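PDB 2H1T: hypothetical protein from Pseudomonas aeruginosa, which is of uncharacterised function but belongs to a putative glycolipid-binding family and may take part in glycolipid metabolism. Local coordinates for residues A[63-68]-A[101-106]; A[76-81]-A[139-144]; A[114-119]-A[146-151]; A[124-129]-A[159-164]. All coordinates share one frame; numbering follows the deposited sequence. Where two conformers were deposited one is given.

Overall arrangement
The four contacts run from the middle of the chain to its surface. Interaction 1 is buried near the chain's centre and interaction 2 lies beside it, their centres about 7 Å apart; both join the antiparallel sheet to the mixed sheet or to the loop entering one of its strands, and both are apolar. Phe65 N probably hydrogen-bonds to Leu76 O (2.8 Å), tying them together. Interaction 3, about 19 Å from each centre to centre, seats helix 113-119 on strand 142-152, which interaction 2 also uses. Interaction 4, its centre about 9 Å from that of interaction 3, spans that strand from its two neighbours and replaces apolar and CH-pi packing largely with a partly exposed salt-bridge network.

Interaction 1 (A[63-68]-A[101-106])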
loop_
_atom_site.group_PDB
_atom_site.type_symbol
_atom_site.label_atom_id
_atom_site.label_comp_id
_atom_site.label_asym_id
_atom_site.label_seq_id
_atom_site.Cartn_x
_atom_site.Cartn_y
_atom_site.Cartn_z
ATOM N N ALA A 63 17.238 -1.286 -15.236
ATOM C CA ALA A 63 16.017 -1.239 -14.450
ATOM C C ALA A 63 16.196 -2.079 -13.174
ATOM O O ALA A 63 16.680 -3.188 -13.238
ATOM C CB ALA A 63 14.851 -1.750 -15.285
ATOM N N VAL A 64 15.793 -1.525 -12.034
ATOM C CA VAL A 64 15.812 -2.204 -10.739
ATOM C C VAL A 64 14.434 -2.091 -10.082
ATOM O O VAL A 64 13.865 -0.999 -10.022
ATOM C CB VAL A 64 16.878 -1.568 -9.799
ATOM C CG1 VAL A 64 16.978 -2.331 -8.522
ATOM C CG2 VAL A 64 18.218 -1.524 -10.483
ATOM N N PHE A 65 13.917 -3.224 -9.615
ATOM C CA PHE A 65 12.606 -3.369 -9.003
ATOM C C PHE A 65 12.690 -4.038 -7.648
ATOM O O PHE A 65 13.457 -4.988 -7.472
ATOM C CB PHE A 65 11.744 -4.287 -9.866
ATOM C CG PHE A 65 11.495 -3.768 -11.246
ATOM C CD1 PHE A 65 10.430 -2.899 -11.502
ATOM C CD2 PHE A 65 12.298 -4.179 -12.319
ATOM C CE1 PHE A 65 10.215 -2.406 -12.794
ATOM C CE2 PHE A 65 12.082 -3.690 -13.590
ATOM C CZ PHE A 65 11.039 -2.812 -13.835
ATOM N N HIS A 66 11.842 -3.586 -6.711
ATOM C CA HIS A 66 11.777 -4.158 -5.362
ATOM C C HIS A 66 10.328 -4.047 -5.028
ATOM O O HIS A 66 9.772 -2.937 -5.009
ATOM C CB HIS A 66 12.632 -3.357 -4.359
ATOM C CG HIS A 66 12.426 -3.724 -2.923
ATOM N ND1 HIS A 66 13.396 -4.348 -2.171
ATOM C CD2 HIS A 66 11.395 -3.483 -2.081
ATOM C CE1 HIS A 66 12.945 -4.531 -0.940
ATOM N NE2 HIS A 66 11.741 -3.997 -0.856
ATOM N N VAL A 67 9.691 -5.200 -4.889
ATOM C CA VAL A 67 8.266 -5.260 -4.576
ATOM C C VAL A 67 8.060 -5.980 -3.269
ATOM O O VAL A 67 8.610 -7.043 -3.053
ATOM C CB VAL A 67 7.445 -5.960 -5.667
ATOM C CG1 VAL A 67 7.940 -7.357 -5.931
ATOM C CG2 VAL A 67 5.997 -6.006 -5.278
ATOM N N GLU A 68 7.242 -5.394 -2.416
ATOM C CA GLU A 68 6.833 -6.034 -1.185
ATOM C C GLU A 68 5.320 -6.265 -1.154
ATOM O O GLU A 68 4.517 -5.357 -1.416
ATOM C CB GLU A 68 7.256 -5.208 0.023
ATOM C CG GLU A 68 8.637 -4.619 -0.047
ATOM C CD GLU A 68 9.123 -4.081 1.304
ATOM O OE1 GLU A 68 8.292 -3.910 2.250
ATOM O OE2 GLU A 68 10.351 -3.851 1.411
ATOM N N LEU A 101 13.506 -2.563 -26.854
ATOM C CA LEU A 101 14.268 -1.349 -26.518
ATOM C C LEU A 101 13.692 -0.563 -25.315
ATOM O O LEU A 101 14.416 0.251 -24.708
ATOM C CB LEU A 101 14.273 -0.399 -27.728
ATOM C CG LEU A 101 14.851 -0.966 -29.033
ATOM C CD1 LEU A 101 14.791 0.080 -30.143
ATOM C CD2 LEU A 101 16.241 -1.454 -28.830
ATOM N N ASP A 102 12.387 -0.756 -25.034
ATOM C CA ASP A 102 11.661 -0.009 -24.009
ATOM C C ASP A 102 11.011 -1.009 -23.039
ATOM O O ASP A 102 10.666 -2.148 -23.417
ATOM C CB ASP A 102 10.587 0.904 -24.592
ATOM C CG ASP A 102 11.047 1.630 -25.813
ATOM O OD1 ASP A 102 11.902 2.568 -25.706
ATOM O OD2 ASP A 102 10.577 1.229 -26.896
ATOM N N ILE A 103 10.866 -0.566 -21.807
ATOM C CA ILE A 103 10.118 -1.286 -20.782
ATOM C C ILE A 103 8.722 -0.639 -20.678
ATOM O O ILE A 103 8.568 0.562 -20.901
ATOM C CB ILE A 103 10.862 -1.258 -19.413
ATOM C CG1 ILE A 103 11.928 -2.346 -19.377
ATOM C CG2 ILE A 103 9.947 -1.533 -18.238
ATOM C CD1 ILE A 103 12.653 -2.449 -18.001
ATOM N N ASP A 104 7.731 -1.465 -20.367
ATOM C CA ASP A 104 6.374 -1.031 -20.042
ATOM C C ASP A 104 6.006 -1.738 -18.733
ATOM O O ASP A 104 5.935 -2.972 -18.663
ATOM C CB ASP A 104 5.422 -1.402 -21.179
ATOM C CG ASP A 104 3.966 -1.030 -20.901
ATOM O OD1 ASP A 104 3.622 -0.551 -19.774
ATOM O OD2 ASP A 104 3.133 -1.239 -21.830
ATOM N N ILE A 105 5.812 -0.942 -17.695
ATOM C CA ILE A 105 5.488 -1.452 -16.348
ATOM C C ILE A 105 4.003 -1.201 -16.198
ATOM O O ILE A 105 3.559 -0.079 -16.418
ATOM C CB ILE A 105 6.193 -0.622 -15.236
ATOM C CG1 ILE A 105 7.725 -0.791 -15.251
ATOM C CG2 ILE A 105 5.647 -1.030 -13.870
ATOM C CD1 ILE A 105 8.492 0.396 -14.688
ATOM N N TRP A 106 3.263 -2.216 -15.756
ATOM C CA TRP A 106 1.864 -2.060 -15.270
ATOM C C TRP A 106 1.936 -2.158 -13.748
ATOM O O TRP A 106 2.610 -3.040 -13.219
ATOM C CB TRP A 106 0.919 -3.172 -15.803
ATOM C CG TRP A 106 -0.389 -3.211 -15.066
ATOM C CD1 TRP A 106 -0.740 -4.012 -13.984
ATOM C CD2 TRP A 106 -1.525 -2.360 -15.303
ATOM N NE1 TRP A 106 -2.013 -3.677 -13.540
ATOM C CE2 TRP A 106 -2.516 -2.684 -14.339
ATOM C CE3 TRP A 106 -1.783 -1.333 -16.213
ATOM C CZ2 TRP A 106 -3.749 -2.034 -14.288
ATOM C CZ3 TRP A 106 -3.021 -0.689 -16.161
ATOM C CH2 TRP A 106 -3.978 -1.044 -15.205
#
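Phe65 and Ile105 approach from opposite directions, the aromatic ring meeting the isoleucine with its edge. Ile105 CD1 lies near the ring plane, 3.8 Å from Phe65 CE1, and the CG1 methylene of the same isoleucine follows that edge closely. Ile103 CD1 also reaches the ring edge, more loosely, at 4.5 Å from Phe65 CZ. Its tighter partner is Ala63, whose CB meets that methyl at 3.6 Å. The small alanine thus suits a place where the end of a long branch arrives, while the phenylalanine spans the wider separation farther along, where the CA atoms of Phe65 and Ile105 are 10.4 Å apart. Both isoleucines send CG1 to the position opposite the carbonyl carbon (chi1 -83° in Ile103, -67° in Ile105), which carries the CD1 methyls across to the other strand. On the outward side of strand 60-69, His66 NE2 bonds Glu68 OE2 in the imidazole plane, using the oxygen's anti lone pair. Tyr50 touches both Phe65 and Ile105, and Leu76 lies against the phenylalanine from the neighbouring strand. The axes of the two short strands approach to 10.9 Å and run nearly parallel, 18° apart; they belong to different sheets, and their alternating inward residues form the face-to-face packing of a buried beta-sheet interface.

Interaction 2 (A[76-81]-A[139-144]); sequences LHLLAD and LEPRSM
Leu76 and Pro141 reach toward each other tip to tip, with Leu76 CD2 and Pro141 CG 3.7 Å apart. The same leucine methyl also lies 3.7 Å from the carbonyl oxygen Leu139 O and, less closely, 4.3 Å from Leu139 CB, so one branch of Leu76 serves both residues. Two positions along the strand, Leu78 CD1 adds a looser touch on Pro141 CG at 4.2 Å. Proline offers a compact apolar ring here, and two leucines on the same side of the strand can share it. Leu76 carries CG opposite its backbone N (chi1 177°), which directs the CD2 branch at the proline and the carbonyl. That carbonyl has a polar partner of its own: Arg74 NH2 bonds to Leu139 O, so an arginine from the same strand as Leu76 holds the loop by its backbone. Leu139 itself has positive phi (55°), an unusual setting for a leucine, as the chain bends toward strand 142-152. Farther out, Leu139 also rests on Phe65, while Leu132 and Phe97 pack on Pro141. Backbone bonds pair Leu78 with Ala63 on one side and Leu79 with Gln87 on the other, placing strand 72-80 between strands 60-69 and 86-88, with the loop before strand 142-152 laid against its inner side.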
loop_
_atom_site.group_PDB
_atom_site.type_symbol
_atom_site.label_atom_id
_atom_site.label_comp_id
_atom_site.label_asym_id
_atom_site.label_seq_id
_atom_site.Cartn_x
_atom_site.Cartn_y
_atom_site.Cartn_z
ATOM N N LEU A 76 14.010 -7.648 -8.950
ATOM C CA LEU A 76 14.401 -7.858 -10.351
ATOM C C LEU A 76 15.393 -6.777 -10.775
ATOM O O LEU A 76 15.169 -5.581 -10.555
ATOM C CB LEU A 76 13.162 -7.852 -11.250
ATOM C CG LEU A 76 13.355 -7.985 -12.778
ATOM C CD1 LEU A 76 13.960 -9.379 -13.139
ATOM C CD2 LEU A 76 12.028 -7.764 -13.500
ATOM N N HIS A 77 16.499 -7.217 -11.377
ATOM C CA HIS A 77 17.536 -6.334 -11.905
ATOM C C HIS A 77 17.813 -6.681 -13.370
ATOM O O HIS A 77 18.291 -7.769 -13.677
ATOM C CB HIS A 77 18.832 -6.506 -11.119
ATOM C CG HIS A 77 19.866 -5.458 -11.412
ATOM N ND1 HIS A 77 21.151 -5.532 -10.927
ATOM C CD2 HIS A 77 19.809 -4.314 -12.138
ATOM C CE1 HIS A 77 21.846 -4.482 -11.346
ATOM N NE2 HIS A 77 21.048 -3.719 -12.074
ATOM N N LEU A 78 17.521 -5.747 -14.265
ATOM C CA LEU A 78 17.719 -5.936 -15.702
ATOM C C LEU A 78 18.698 -4.909 -16.249
ATOM O O LEU A 78 18.724 -3.741 -15.815
ATOM C CB LEU A 78 16.364 -5.791 -16.447
ATOM C CG LEU A 78 15.289 -6.824 -16.135
ATOM C CD1 LEU A 78 14.001 -6.425 -16.759
ATOM C CD2 LEU A 78 15.736 -8.241 -16.615
ATOM N N LEU A 79 19.574 -5.398 -17.129
ATOM C CA LEU A 79 20.474 -4.542 -17.888
ATOM C C LEU A 79 20.130 -4.706 -19.372
ATOM O O LEU A 79 19.825 -5.790 -19.826
ATOM C CB LEU A 79 21.956 -4.867 -17.612
ATOM C CG LEU A 79 22.617 -4.337 -16.318
ATOM C CD1 LEU A 79 24.005 -4.954 -16.086
ATOM C CD2 LEU A 79 22.764 -2.807 -16.257
ATOM N N ALA A 80 20.160 -3.604 -20.112
ATOM C CA ALA A 80 19.923 -3.611 -21.558
ATOM C C ALA A 80 21.033 -2.809 -22.238
ATOM O O ALA A 80 21.454 -1.786 -21.724
ATOM C CB ALA A 80 18.570 -3.010 -21.907
ATOM N N ASP A 81 21.477 -3.251 -23.413
ATOM C CA ASP A 81 22.564 -2.527 -24.108
ATOM C C ASP A 81 22.139 -1.306 -24.932
ATOM O O ASP A 81 23.002 -0.613 -25.498
ATOM C CB ASP A 81 23.446 -3.481 -24.926
ATOM C CG ASP A 81 22.753 -4.084 -26.123
ATOM O OD1 ASP A 81 21.547 -3.896 -26.305
ATOM O OD2 ASP A 81 23.466 -4.718 -26.931
ATOM N N LEU A 139 6.239 -9.336 -11.585
ATOM C CA LEU A 139 7.466 -8.848 -12.231
ATOM C C LEU A 139 8.135 -9.946 -13.054
ATOM O O LEU A 139 9.347 -10.187 -12.938
ATOM C CB LEU A 139 8.457 -8.303 -11.196
ATOM C CG LEU A 139 8.037 -7.153 -10.278
ATOM C CD1 LEU A 139 9.252 -6.746 -9.501
ATOM C CD2 LEU A 139 7.490 -6.002 -11.054
ATOM N N GLU A 140 7.318 -10.625 -13.858
ATOM C CA GLU A 140 7.791 -11.649 -14.807
ATOM C C GLU A 140 7.764 -11.061 -16.208
ATOM O O GLU A 140 6.705 -10.985 -16.826
ATOM C CB GLU A 140 6.890 -12.867 -14.719
ATOM C CG GLU A 140 7.163 -13.668 -13.487
ATOM C CD GLU A 140 5.986 -14.538 -13.077
ATOM O OE1 GLU A 140 4.894 -14.436 -13.699
ATOM O OE2 GLU A 140 6.157 -15.298 -12.109
ATOM N N PRO A 141 8.912 -10.569 -16.689
ATOM C CA PRO A 141 8.821 -9.836 -17.956
ATOM C C PRO A 141 8.461 -10.683 -19.159
ATOM O O PRO A 141 8.780 -11.887 -19.205
ATOM C CB PRO A 141 10.234 -9.269 -18.142
ATOM C CG PRO A 141 10.830 -9.250 -16.687
ATOM C CD PRO A 141 10.288 -10.555 -16.161
ATOM N N ARG A 142 7.805 -10.060 -20.137
ATOM C CA ARG A 142 7.692 -10.702 -21.436
ATOM C C ARG A 142 7.602 -9.706 -22.542
ATOM O O ARG A 142 7.094 -8.574 -22.353
ATOM C CB ARG A 142 6.507 -11.635 -21.492
ATOM C CG ARG A 142 5.190 -10.962 -21.311
ATOM C CD ARG A 142 4.049 -11.968 -21.171
ATOM N NE ARG A 142 2.825 -11.305 -20.692
ATOM C CZ ARG A 142 1.978 -10.638 -21.463
ATOM N NH1 ARG A 142 2.198 -10.519 -22.765
ATOM N NH2 ARG A 142 0.881 -10.089 -20.937
ATOM N N SER A 143 8.090 -10.123 -23.704
ATOM C CA SER A 143 8.005 -9.273 -24.881
ATOM C C SER A 143 6.551 -9.046 -25.325
ATOM O O SER A 143 5.724 -9.960 -25.298
ATOM C CB SER A 143 8.820 -9.872 -26.021
ATOM O OG SER A 143 8.817 -8.983 -27.105
HETATM N N MSE A 144 6.246 -7.815 -25.736
HETATM C CA MSE A 144 4.896 -7.461 -26.194
HETATM C C MSE A 144 4.937 -6.426 -27.321
HETATM O O MSE A 144 5.567 -5.369 -27.183
HETATM C CB MSE A 144 4.045 -6.916 -25.049
HETATM C CG MSE A 144 2.655 -6.612 -25.456
HETATM SE SE MSE A 144 1.743 -5.714 -24.064
HETATM C CE MSE A 144 1.479 -7.254 -22.944
#

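Interaction 3 (A[114-119]-A[146-151])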
loop_
_atom_site.group_PDB
_atom_site.type_symbol
_atom_site.label_atom_id
_atom_site.label_comp_id
_atom_site.label_asym_id
_atom_site.label_seq_id
_atom_site.Cartn_x
_atom_site.Cartn_y
_atom_site.Cartn_z
ATOM N N PHE A 114 8.724 6.597 -22.795
ATOM C CA PHE A 114 9.920 6.078 -23.481
ATOM C C PHE A 114 9.767 6.044 -24.982
ATOM O O PHE A 114 10.592 6.667 -25.664
ATOM C CB PHE A 114 10.379 4.747 -22.878
ATOM C CG PHE A 114 10.944 4.919 -21.488
ATOM C CD1 PHE A 114 12.209 5.495 -21.308
ATOM C CD2 PHE A 114 10.199 4.611 -20.366
ATOM C CE1 PHE A 114 12.747 5.693 -20.039
ATOM C CE2 PHE A 114 10.728 4.837 -19.079
ATOM C CZ PHE A 114 11.982 5.391 -18.917
ATOM N N PRO A 115 8.739 5.325 -25.513
ATOM C CA PRO A 115 8.619 5.338 -26.974
ATOM C C PRO A 115 8.408 6.737 -27.538
ATOM O O PRO A 115 8.966 7.063 -28.583
ATOM C CB PRO A 115 7.433 4.415 -27.254
ATOM C CG PRO A 115 7.348 3.525 -26.042
ATOM C CD PRO A 115 7.770 4.415 -24.893
ATOM N N ILE A 116 7.655 7.572 -26.812
ATOM C CA ILE A 116 7.418 8.937 -27.249
ATOM C C ILE A 116 8.721 9.704 -27.409
ATOM O O ILE A 116 8.939 10.332 -28.424
ATOM C CB ILE A 116 6.443 9.661 -26.315
ATOM C CG1 ILE A 116 5.049 9.051 -26.498
ATOM C CG2 ILE A 116 6.319 11.162 -26.652
ATOM C CD1 ILE A 116 4.121 9.324 -25.324
ATOM N N ARG A 117 9.585 9.632 -26.406
ATOM C CA ARG A 117 10.808 10.421 -26.413
ATOM C C ARG A 117 11.832 9.778 -27.305
ATOM O O ARG A 117 12.627 10.480 -27.929
ATOM C CB ARG A 117 11.363 10.589 -25.001
ATOM C CG ARG A 117 10.538 11.463 -24.098
ATOM C CD ARG A 117 10.564 12.917 -24.579
ATOM N NE ARG A 117 11.862 13.552 -24.325
ATOM C CZ ARG A 117 12.185 14.210 -23.205
ATOM N NH1 ARG A 117 11.316 14.362 -22.224
ATOM N NH2 ARG A 117 13.392 14.731 -23.056
ATOM N N ARG A 118 11.854 8.451 -27.335
ATOM C CA ARG A 118 12.849 7.744 -28.140
ATOM C C ARG A 118 12.591 7.880 -29.657
ATOM O O ARG A 118 13.537 8.119 -30.431
ATOM C CB ARG A 118 12.937 6.252 -27.737
ATOM C CG ARG A 118 13.978 5.482 -28.506
ATOM C CD ARG A 118 14.152 4.071 -28.010
ATOM N NE ARG A 118 12.875 3.376 -28.164
ATOM C CZ ARG A 118 12.401 2.881 -29.308
ATOM N NH1 ARG A 118 13.076 3.011 -30.461
ATOM N NH2 ARG A 118 11.201 2.310 -29.322
ATOM N N LEU A 119 11.335 7.747 -30.074
ATOM C CA LEU A 119 10.977 7.691 -31.492
ATOM C C LEU A 119 10.962 9.031 -32.182
ATOM O O LEU A 119 11.215 9.091 -33.372
ATOM C CB LEU A 119 9.617 7.036 -31.692
ATOM C CG LEU A 119 9.504 5.560 -31.308
ATOM C CD1 LEU A 119 8.064 5.169 -31.123
ATOM C CD2 LEU A 119 10.191 4.676 -32.331
ATOM N N GLN A 146 3.576 -3.553 -29.593
ATOM C CA GLN A 146 2.758 -2.376 -29.329
ATOM C C GLN A 146 2.886 -1.441 -30.512
ATOM O O GLN A 146 3.859 -1.505 -31.237
ATOM C CB GLN A 146 3.227 -1.669 -28.074
ATOM C CG GLN A 146 3.196 -2.530 -26.830
ATOM C CD GLN A 146 3.626 -1.808 -25.596
ATOM O OE1 GLN A 146 4.171 -0.688 -25.653
ATOM N NE2 GLN A 146 3.331 -2.409 -24.444
ATOM N N ALA A 147 1.921 -0.544 -30.688
ATOM C CA ALA A 147 2.099 0.548 -31.651
ATOM C C ALA A 147 1.795 1.904 -31.032
ATOM O O ALA A 147 0.895 2.039 -30.165
ATOM C CB ALA A 147 1.238 0.341 -32.890
ATOM N N TYR A 148 2.562 2.888 -31.479
ATOM C CA TYR A 148 2.320 4.288 -31.168
ATOM C C TYR A 148 2.150 5.102 -32.454
ATOM O O TYR A 148 2.949 5.004 -33.399
ATOM C CB TYR A 148 3.491 4.863 -30.362
ATOM C CG TYR A 148 3.569 4.476 -28.904
ATOM C CD1 TYR A 148 3.994 3.199 -28.517
ATOM C CD2 TYR A 148 3.322 5.416 -27.912
ATOM C CE1 TYR A 148 4.090 2.851 -27.129
ATOM C CE2 TYR A 148 3.416 5.088 -26.560
ATOM C CZ TYR A 148 3.787 3.807 -26.190
ATOM O OH TYR A 148 3.872 3.496 -24.857
ATOM N N THR A 149 1.091 5.920 -32.488
ATOM C CA THR A 149 0.925 6.883 -33.539
ATOM C C THR A 149 0.792 8.297 -32.963
ATOM O O THR A 149 -0.048 8.539 -32.084
ATOM C CB THR A 149 -0.290 6.482 -34.404
ATOM O OG1 THR A 149 -0.119 5.104 -34.828
ATOM C CG2 THR A 149 -0.424 7.397 -35.594
ATOM N N ARG A 150 1.606 9.234 -33.450
ATOM C CA ARG A 150 1.467 10.620 -33.061
ATOM C C ARG A 150 0.298 11.289 -33.797
ATOM O O ARG A 150 0.265 11.359 -35.032
ATOM C CB ARG A 150 2.771 11.397 -33.260
ATOM C CG ARG A 150 2.617 12.885 -33.037
ATOM C CD ARG A 150 3.946 13.595 -32.981
ATOM N NE ARG A 150 3.777 14.994 -33.303
ATOM C CZ ARG A 150 4.631 15.968 -32.998
ATOM N NH1 ARG A 150 5.731 15.714 -32.320
ATOM N NH2 ARG A 150 4.322 17.227 -33.321
ATOM N N LEU A 151 -0.653 11.808 -33.037
ATOM C CA LEU A 151 -1.859 12.426 -33.608
ATOM C C LEU A 151 -1.613 13.919 -33.715
ATOM O O LEU A 151 -1.929 14.551 -34.734
ATOM C CB LEU A 151 -3.105 12.136 -32.765
ATOM C CG LEU A 151 -3.422 10.647 -32.515
ATOM C CD1 LEU A 151 -4.649 10.526 -31.599
ATOM C CD2 LEU A 151 -3.610 9.910 -33.849
#
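One face of the Tyr148 ring is covered by Pro115, whose CB stands 3.7 Å above the ring plane and over its centre. This is a CH-pi contact, with CB 3.8 Å from the Tyr148 centroid and only 13° off the normal. The pyrrolidine is not centred over the whole ring: Pro115 CG leans toward the phenol end and comes within 3.5 Å of Tyr148 CE1. Proline suits this place because its flat, rigid ring offers C-H groups that lie close over the aromatic face, and near the start of helix 113-119 its missing N-H costs no helix bond. Ile116, the next residue, approaches with its CG1 4.3 Å from Tyr148 CD2, so consecutive helix residues share the ring, Pro115 over its face and Ile116 obliquely. Tyr148 places CG opposite its carbonyl carbon (chi1 -76°), and its ring then extends beneath the helix. The hydroxyl end is polar but buried; Tyr148 OH is hydrogen-bonded to Asn112 ND2, just before the helix, which should fix where the ring comes to rest. Within the helix, Leu119 N bonds to Pro115 O. Strand 142-152 lies between strands 126-135 and 155-160, and helix 113-119 lies on this face of the mixed sheet. Ile129 of strand 126-135 touches Pro115 and Tyr156 of strand 155-160 touches Ile116, so three adjacent strands together provide the helix's seat.

Interaction 4 (A[124-129]-A[159-164])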
loop_
_atom_site.group_PDB
_atom_site.type_symbol
_atom_site.label_atom_id
_atom_site.label_comp_id
_atom_site.label_asym_id
_atom_site.label_seq_id
_atom_site.Cartn_x
_atom_site.Cartn_y
_atom_site.Cartn_z
ATOM N N GLY A 124 1.087 12.037 -37.474
ATOM C CA GLY A 124 0.520 11.092 -38.370
ATOM C C GLY A 124 1.373 9.864 -38.431
ATOM O O GLY A 124 0.931 8.862 -38.975
ATOM N N GLN A 125 2.565 9.920 -37.845
ATOM C CA GLN A 125 3.521 8.824 -37.980
ATOM C C GLN A 125 3.258 7.720 -37.005
ATOM O O GLN A 125 3.135 7.974 -35.823
ATOM C CB GLN A 125 4.935 9.336 -37.749
ATOM C CG GLN A 125 6.029 8.441 -38.244
ATOM C CD GLN A 125 7.417 9.023 -37.955
ATOM O OE1 GLN A 125 7.569 10.215 -37.638
ATOM N NE2 GLN A 125 8.427 8.159 -38.005
ATOM N N ARG A 126 3.275 6.487 -37.510
ATOM C CA ARG A 126 3.056 5.295 -36.720
ATOM C C ARG A 126 4.364 4.519 -36.573
ATOM O O ARG A 126 5.172 4.426 -37.515
ATOM C CB ARG A 126 1.988 4.433 -37.413
ATOM C CG ARG A 126 1.834 3.033 -36.869
ATOM C CD ARG A 126 0.987 2.172 -37.794
ATOM N NE ARG A 126 0.738 0.844 -37.206
ATOM C CZ ARG A 126 -0.285 0.536 -36.411
ATOM N NH1 ARG A 126 -1.185 1.452 -36.102
ATOM N NH2 ARG A 126 -0.401 -0.702 -35.918
ATOM N N ALA A 127 4.580 3.962 -35.387
ATOM C CA ALA A 127 5.661 2.995 -35.164
ATOM C C ALA A 127 5.159 1.762 -34.428
ATOM O O ALA A 127 4.365 1.857 -33.482
ATOM C CB ALA A 127 6.788 3.621 -34.385
ATOM N N GLU A 128 5.639 0.592 -34.836
ATOM C CA GLU A 128 5.381 -0.592 -34.076
ATOM C C GLU A 128 6.671 -0.953 -33.320
ATOM O O GLU A 128 7.764 -0.940 -33.893
ATOM C CB GLU A 128 4.894 -1.718 -34.972
ATOM C CG GLU A 128 3.772 -1.288 -35.934
ATOM C CD GLU A 128 3.045 -2.456 -36.570
ATOM O OE1 GLU A 128 3.657 -3.539 -36.654
ATOM O OE2 GLU A 128 1.874 -2.307 -37.007
ATOM N N ILE A 129 6.533 -1.261 -32.035
ATOM C CA ILE A 129 7.677 -1.507 -31.185
ATOM C C ILE A 129 7.493 -2.864 -30.523
ATOM O O ILE A 129 6.397 -3.439 -30.560
ATOM C CB ILE A 129 7.889 -0.378 -30.120
ATOM C CG1 ILE A 129 6.833 -0.469 -29.007
ATOM C CG2 ILE A 129 7.821 1.020 -30.766
ATOM C CD1 ILE A 129 7.091 0.391 -27.815
ATOM N N GLU A 159 -1.726 1.357 -29.106
ATOM C CA GLU A 159 -2.436 0.108 -29.412
ATOM C C GLU A 159 -1.651 -1.142 -28.964
ATOM O O GLU A 159 -0.451 -1.258 -29.221
ATOM C CB GLU A 159 -2.689 -0.020 -30.911
ATOM C CG GLU A 159 -3.347 1.191 -31.562
ATOM C CD GLU A 159 -3.464 1.081 -33.060
ATOM O OE1 GLU A 159 -4.438 0.445 -33.545
ATOM O OE2 GLU A 159 -2.596 1.654 -33.754
ATOM N N ASN A 160 -2.347 -2.092 -28.360
ATOM C CA ASN A 160 -1.828 -3.453 -28.223
ATOM C C ASN A 160 -1.824 -4.163 -29.569
ATOM O O ASN A 160 -2.839 -4.142 -30.301
ATOM C CB ASN A 160 -2.712 -4.259 -27.271
ATOM C CG ASN A 160 -2.272 -5.723 -27.146
ATOM O OD1 ASN A 160 -2.719 -6.601 -27.918
ATOM N ND2 ASN A 160 -1.418 -5.999 -26.160
ATOM N N LEU A 161 -0.731 -4.849 -29.864
ATOM C CA LEU A 161 -0.669 -5.637 -31.085
ATOM C C LEU A 161 -0.753 -7.131 -30.842
ATOM O O LEU A 161 -0.640 -7.901 -31.792
ATOM C CB LEU A 161 0.566 -5.269 -31.920
ATOM C CG LEU A 161 0.709 -3.828 -32.397
ATOM C CD1 LEU A 161 1.874 -3.693 -33.381
ATOM C CD2 LEU A 161 -0.524 -3.335 -33.052
ATOM N N GLU A 162 -0.996 -7.594 -29.619
ATOM C CA GLU A 162 -0.934 -9.054 -29.410
ATOM C C GLU A 162 -2.265 -9.798 -29.475
ATOM O O GLU A 162 -2.276 -11.039 -29.488
ATOM C CB GLU A 162 -0.207 -9.420 -28.112
ATOM C CG GLU A 162 1.195 -8.898 -28.004
ATOM C CD GLU A 162 2.242 -9.724 -28.722
ATOM O OE1 GLU A 162 2.001 -10.904 -29.037
ATOM O OE2 GLU A 162 3.343 -9.198 -28.959
ATOM N N GLY A 163 -3.386 -9.080 -29.563
ATOM C CA GLY A 163 -4.679 -9.743 -29.733
ATOM C C GLY A 163 -5.840 -9.153 -28.967
ATOM O O GLY A 163 -6.980 -9.319 -29.405
ATOM N N SER A 164 -5.578 -8.490 -27.831
ATOM C CA SER A 164 -6.641 -7.749 -27.070
ATOM C C SER A 164 -7.368 -6.645 -27.856
ATOM O O SER A 164 -8.480 -6.275 -27.527
ATOM C CB SER A 164 -6.044 -7.051 -25.855
ATOM O OG SER A 164 -5.274 -5.949 -26.285
HETATM O O HOH W 1 -2.959 -1.322 -35.246
#
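The backbones of 124-129 and 159-164 stay well apart, with the CA atoms of Glu128 and Leu161 8.4 Å from each other, because strand 142-152 runs between their strands, and long side chains must span the gap. Arg126 does so, its chain extended from CG to NE and CG set opposite the backbone N (chi1 169°). It meets Glu159 at about a right angle: Arg126 NH1 bonds to Glu159 OE2 at 2.7 Å, a salt bridge reaching the oxygen on its syn side, although the bond is bent and the oxygen is tilted 25° from the guanidinium plane. Glu128 OE2 lies in that plane and accepts from Arg126 NH2 at 3.0 Å, though the donor comes to it on the anti side and tilted from the carboxylate plane; NE adds a weak bond to the same atom. A water accepts from Arg126 NH2 and donates to Glu159 OE1, giving a second, indirect link between arginine and carboxylate. The Leu161 methyls lie against the two charged side chains, CD1 along Glu128 from CB to the carboxylate (3.6 Å to Glu128 CD) and CD2 obliquely by the guanidinium, and would shield one side of the ion pair. After Glu159 the chain turns, and Asn160 OD1 accepts from Glu162 N at 2.6 Å in an Asx turn; the short side chain puts its amide oxygen close to the N-H two residues on. Ala147 and Thr149 of the central strand touch Arg126. One arginine between two carboxylates, with Lys167 pairing with the other oxygen, OE1, of Glu159, would probably balance the charge and favour ionised glutamates.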